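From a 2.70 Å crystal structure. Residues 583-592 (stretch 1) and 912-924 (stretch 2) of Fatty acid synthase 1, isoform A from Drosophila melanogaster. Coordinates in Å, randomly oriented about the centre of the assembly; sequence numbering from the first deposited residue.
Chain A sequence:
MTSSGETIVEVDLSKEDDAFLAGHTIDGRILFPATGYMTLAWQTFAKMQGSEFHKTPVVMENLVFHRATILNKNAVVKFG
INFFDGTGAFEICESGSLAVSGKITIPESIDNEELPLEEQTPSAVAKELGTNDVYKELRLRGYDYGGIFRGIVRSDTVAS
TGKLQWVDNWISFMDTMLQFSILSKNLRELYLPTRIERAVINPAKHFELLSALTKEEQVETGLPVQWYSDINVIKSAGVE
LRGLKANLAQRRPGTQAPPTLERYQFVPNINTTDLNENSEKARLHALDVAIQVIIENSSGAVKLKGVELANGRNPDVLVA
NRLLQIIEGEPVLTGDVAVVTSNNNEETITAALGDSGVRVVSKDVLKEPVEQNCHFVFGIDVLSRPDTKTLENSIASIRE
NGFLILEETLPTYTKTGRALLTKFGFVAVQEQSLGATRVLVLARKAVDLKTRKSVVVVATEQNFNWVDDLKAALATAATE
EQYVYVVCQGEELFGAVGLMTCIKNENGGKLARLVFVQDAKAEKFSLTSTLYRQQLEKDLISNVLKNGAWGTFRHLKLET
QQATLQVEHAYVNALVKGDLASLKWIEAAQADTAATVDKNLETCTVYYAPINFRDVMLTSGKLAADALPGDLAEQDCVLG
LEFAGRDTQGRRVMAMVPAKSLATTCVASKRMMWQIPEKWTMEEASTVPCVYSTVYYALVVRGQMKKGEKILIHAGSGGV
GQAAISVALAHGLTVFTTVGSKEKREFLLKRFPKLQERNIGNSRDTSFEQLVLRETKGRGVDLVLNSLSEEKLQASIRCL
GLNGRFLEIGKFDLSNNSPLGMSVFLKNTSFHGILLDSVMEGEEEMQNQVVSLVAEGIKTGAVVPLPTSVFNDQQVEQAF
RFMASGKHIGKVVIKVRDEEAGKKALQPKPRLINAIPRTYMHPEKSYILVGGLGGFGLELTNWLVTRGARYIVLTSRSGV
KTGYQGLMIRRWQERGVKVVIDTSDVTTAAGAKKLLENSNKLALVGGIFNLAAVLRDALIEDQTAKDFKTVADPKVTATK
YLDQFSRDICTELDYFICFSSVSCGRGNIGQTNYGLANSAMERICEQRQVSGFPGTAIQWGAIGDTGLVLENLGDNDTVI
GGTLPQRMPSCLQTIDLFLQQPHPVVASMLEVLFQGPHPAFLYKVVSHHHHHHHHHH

Stretch 1 (583-592) LKWIEAAQAD
Stretch 2, residues 912-924: LINAIPRTYMHPE

Two segments remote in sequence can be joined by very few backbone hydrogen bonds, provided that side chains extend the contact, and this pair from a fatty acid synthase illustrates the principle. Residues 583-587 form a strand that continues as an extended loop; residues 913-915 form a shorter strand, followed by loop. The strand axes approach to 5.8 Å, with their N-to-C directions 100° apart; beyond them the chains advance in the same direction, the CA atoms of Ala589 and Tyr920 being 6.1 Å apart and those of Asp592 and Pro923 8.1 Å. The CA atoms of Trp585 and Ala915 lie 4.6 Å apart, and those of Glu587 and Pro917 5.2 Å. Between these pairs sits a single beta bridge, Ile586 with Ile916, whose CA atoms are 4.9 Å apart. Phi/psi values are -124/140 at Ile586 and -64/121 at Ile916. Ile916 supplies both bridging groups: its N donates to Trp585 O at 2.9 Å, and its O accepts from Glu587 N at 3.0 Å, both nearly straight.

Packing begins beside the bridge. Trp585 (chi1 m, chi2 89°) directs its CB toward the second stretch and offers a ring face to Ile913, whose fully extended side chain (t, t) brings CD1 to 3.5 Å from the centroid of the six-membered ring, a CH-pi contact. Ala915 turns its CB toward the first stretch, 3.7 Å from Trp585 CB. Ile586 points its CA-to-CB bond away, yet its m, m rotamer returns CD1 to 3.8 Å from Ile916 CB, while CG2 lies 3.8 Å from Arg918 NE, over a face of the guanidinium. These isoleucines, Trp585 and Ala915 are buried, as suits their apolar surfaces.

Farther along, a side chain takes over the role of a backbone acceptor. Glu587, extended at t, t, reaches past Pro917, whose ring nitrogen has no hydrogen to donate, and its OE2 accepts from Arg918 N at 2.9 Å. Tyr920 (chi1 m, chi2 84°) reciprocates: its OH donates to Glu587 O at 2.7 Å, with that oxygen near the ring plane. The same ring presents a face to Ala589, whose CB stands 3.6 Å from the ring centroid in a second CH-pi contact. An amphipathic tyrosine thus serves polar and apolar partners at once.

The contact thins at the end, where poorly ordered Asp592 places OD1 3.1 Å from Pro923 CG. In all, 731 Å² is buried, summed over both sides.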

# COMPACT_ATOMS: atom_id res chain seq x y z
N LEU A 583 31.13 -11.94 -20.04
CA LEU A 583 31.74 -12.33 -18.77
C LEU A 583 33.12 -12.93 -19.00
O LEU A 583 33.26 -14.00 -19.60
CB LEU A 583 30.86 -13.32 -18.02
CG LEU A 583 29.59 -12.75 -17.39
CD1 LEU A 583 28.62 -13.86 -17.03
CD2 LEU A 583 29.94 -11.93 -16.16
N LYS A 584 34.15 -12.23 -18.54
CA LYS A 584 35.52 -12.69 -18.72
C LYS A 584 36.39 -12.33 -17.51
O LYS A 584 36.09 -11.39 -16.78
CB LYS A 584 36.13 -12.08 -19.99
CG LYS A 584 35.47 -12.53 -21.30
CD LYS A 584 36.22 -11.98 -22.51
CE LYS A 584 35.67 -12.53 -23.82
NZ LYS A 584 34.34 -11.95 -24.17
N TRP A 585 37.45 -13.10 -17.30
CA TRP A 585 38.41 -12.81 -16.25
C TRP A 585 39.29 -11.64 -16.66
O TRP A 585 39.75 -11.57 -17.80
CB TRP A 585 39.26 -14.04 -15.93
CG TRP A 585 38.51 -15.14 -15.25
CD1 TRP A 585 37.83 -16.15 -15.86
CD2 TRP A 585 38.36 -15.33 -13.84
NE1 TRP A 585 37.26 -16.97 -14.91
CE2 TRP A 585 37.57 -16.49 -13.66
CE3 TRP A 585 38.81 -14.64 -12.72
CZ2 TRP A 585 37.23 -16.97 -12.40
CZ3 TRP A 585 38.47 -15.12 -11.46
CH2 TRP A 585 37.69 -16.27 -11.32
N ILE A 586 39.53 -10.73 -15.72
CA ILE A 586 40.36 -9.56 -15.98
C ILE A 586 41.49 -9.53 -14.97
O ILE A 586 41.29 -9.82 -13.80
CB ILE A 586 39.53 -8.27 -15.90
CG1 ILE A 586 38.32 -8.34 -16.84
CG2 ILE A 586 40.40 -7.06 -16.23
CD1 ILE A 586 38.66 -8.51 -18.31
N GLU A 587 42.69 -9.17 -15.43
CA GLU A 587 43.82 -9.07 -14.53
C GLU A 587 43.54 -7.97 -13.52
O GLU A 587 43.00 -6.92 -13.87
CB GLU A 587 45.11 -8.77 -15.30
CG GLU A 587 46.37 -8.81 -14.46
CD GLU A 587 47.61 -8.44 -15.25
OE1 GLU A 587 48.72 -8.49 -14.68
OE2 GLU A 587 47.48 -8.09 -16.44
N ALA A 588 43.90 -8.21 -12.26
CA ALA A 588 43.61 -7.26 -11.20
C ALA A 588 44.87 -6.49 -10.82
O ALA A 588 45.98 -6.94 -11.08
CB ALA A 588 43.04 -7.97 -9.99
N ALA A 589 44.68 -5.33 -10.21
CA ALA A 589 45.82 -4.55 -9.75
C ALA A 589 46.38 -5.23 -8.51
O ALA A 589 45.66 -5.91 -7.79
CB ALA A 589 45.40 -3.12 -9.44
N GLN A 590 47.67 -5.04 -8.25
CA GLN A 590 48.28 -5.60 -7.06
C GLN A 590 47.82 -4.81 -5.84
O GLN A 590 47.17 -3.78 -5.97
CB GLN A 590 49.81 -5.61 -7.17
CG GLN A 590 50.46 -4.24 -7.24
CD GLN A 590 51.97 -4.33 -7.23
OE1 GLN A 590 52.55 -5.37 -7.53
NE2 GLN A 590 52.63 -3.23 -6.89
N ALA A 591 48.17 -5.30 -4.65
CA ALA A 591 47.88 -4.59 -3.42
C ALA A 591 49.11 -3.82 -2.97
O ALA A 591 50.24 -4.25 -3.22
CB ALA A 591 47.41 -5.55 -2.34
N ASP A 592 48.90 -2.69 -2.30
CA ASP A 592 50.00 -1.86 -1.83
C ASP A 592 50.87 -2.61 -0.83
O ASP A 592 52.06 -2.32 -0.69
CB ASP A 592 49.47 -0.57 -1.21
CG ASP A 592 48.79 0.33 -2.22
OD1 ASP A 592 49.21 0.33 -3.39
OD2 ASP A 592 47.82 1.03 -1.84
N LEU A 912 48.02 -19.84 -11.84
CA LEU A 912 47.86 -18.82 -12.85
C LEU A 912 46.51 -19.04 -13.52
O LEU A 912 46.07 -20.18 -13.69
CB LEU A 912 48.99 -18.89 -13.88
CG LEU A 912 50.40 -18.56 -13.38
CD1 LEU A 912 51.41 -18.84 -14.48
CD2 LEU A 912 50.50 -17.12 -12.91
N ILE A 913 45.86 -17.96 -13.90
CA ILE A 913 44.56 -18.04 -14.54
C ILE A 913 44.59 -17.18 -15.78
O ILE A 913 45.21 -16.11 -15.80
CB ILE A 913 43.43 -17.61 -13.57
CG1 ILE A 913 42.06 -17.81 -14.23
CG2 ILE A 913 43.62 -16.16 -13.13
CD1 ILE A 913 40.88 -17.66 -13.28
N ASN A 914 43.93 -17.65 -16.84
CA ASN A 914 43.90 -16.91 -18.09
C ASN A 914 42.91 -15.76 -17.98
O ASN A 914 41.70 -15.97 -17.86
CB ASN A 914 43.53 -17.84 -19.24
CG ASN A 914 44.58 -18.90 -19.48
OD1 ASN A 914 45.56 -18.68 -20.20
ND2 ASN A 914 44.38 -20.07 -18.88
N ALA A 915 43.44 -14.54 -18.03
CA ALA A 915 42.62 -13.34 -17.95
C ALA A 915 43.12 -12.31 -18.95
O ALA A 915 44.28 -12.33 -19.35
CB ALA A 915 42.65 -12.77 -16.54
N ILE A 916 42.23 -11.41 -19.35
CA ILE A 916 42.60 -10.33 -20.24
C ILE A 916 43.60 -9.46 -19.48
O ILE A 916 43.28 -8.96 -18.41
CB ILE A 916 41.37 -9.53 -20.71
CG1 ILE A 916 40.44 -10.44 -21.52
CG2 ILE A 916 41.80 -8.33 -21.55
CD1 ILE A 916 39.09 -9.84 -21.81
N PRO A 917 44.82 -9.29 -20.03
CA PRO A 917 45.80 -8.50 -19.29
C PRO A 917 45.36 -7.04 -19.16
O PRO A 917 44.66 -6.53 -20.03
CB PRO A 917 47.07 -8.63 -20.12
CG PRO A 917 46.60 -8.94 -21.50
CD PRO A 917 45.35 -9.75 -21.33
N ARG A 918 45.78 -6.39 -18.08
CA ARG A 918 45.43 -5.00 -17.84
C ARG A 918 46.48 -4.32 -16.99
O ARG A 918 46.89 -4.85 -15.96
CB ARG A 918 44.05 -4.90 -17.19
CG ARG A 918 43.65 -3.49 -16.80
CD ARG A 918 42.18 -3.40 -16.46
NE ARG A 918 41.36 -3.64 -17.64
CZ ARG A 918 40.03 -3.50 -17.68
NH1 ARG A 918 39.37 -3.11 -16.60
NH2 ARG A 918 39.38 -3.75 -18.81
N THR A 919 46.92 -3.15 -17.44
CA THR A 919 47.97 -2.41 -16.75
C THR A 919 47.36 -1.29 -15.93
O THR A 919 46.54 -0.51 -16.42
CB THR A 919 48.99 -1.82 -17.75
OG1 THR A 919 49.45 -2.86 -18.64
CG2 THR A 919 50.18 -1.22 -17.03
N TYR A 920 47.75 -1.23 -14.66
CA TYR A 920 47.27 -0.20 -13.76
C TYR A 920 48.40 0.78 -13.42
O TYR A 920 49.57 0.44 -13.52
CB TYR A 920 46.72 -0.82 -12.48
CG TYR A 920 45.56 -1.77 -12.70
CD1 TYR A 920 45.77 -3.10 -13.05
CD2 TYR A 920 44.25 -1.33 -12.57
CE1 TYR A 920 44.71 -3.96 -13.25
CE2 TYR A 920 43.18 -2.19 -12.77
CZ TYR A 920 43.42 -3.50 -13.11
OH TYR A 920 42.35 -4.35 -13.31
N MET A 921 48.03 2.00 -13.04
CA MET A 921 49.02 2.98 -12.63
C MET A 921 49.52 2.69 -11.21
O MET A 921 48.87 1.99 -10.44
CB MET A 921 48.45 4.40 -12.70
CG MET A 921 48.15 4.87 -14.12
SD MET A 921 49.55 4.70 -15.24
CE MET A 921 48.97 3.37 -16.29
N HIS A 922 50.69 3.23 -10.89
CA HIS A 922 51.28 3.08 -9.57
C HIS A 922 50.73 4.15 -8.62
O HIS A 922 50.81 5.34 -8.92
CB HIS A 922 52.80 3.18 -9.66
CG HIS A 922 53.52 2.59 -8.49
ND1 HIS A 922 53.38 3.09 -7.21
CD2 HIS A 922 54.38 1.56 -8.40
CE1 HIS A 922 54.13 2.38 -6.38
NE2 HIS A 922 54.75 1.45 -7.08
N PRO A 923 50.16 3.73 -7.47
CA PRO A 923 49.50 4.69 -6.58
C PRO A 923 50.45 5.57 -5.77
O PRO A 923 49.99 6.41 -5.00
CB PRO A 923 48.69 3.78 -5.64
CG PRO A 923 49.46 2.52 -5.60
CD PRO A 923 50.05 2.34 -6.97
N GLU A 924 51.76 5.39 -5.95
CA GLU A 924 52.74 6.20 -5.24
C GLU A 924 53.70 6.90 -6.21
O GLU A 924 54.80 7.29 -5.83
CB GLU A 924 53.53 5.33 -4.26
CG GLU A 924 52.67 4.70 -3.17
CD GLU A 924 53.48 3.88 -2.19
OE1 GLU A 924 54.66 3.59 -2.48
OE2 GLU A 924 52.94 3.52 -1.13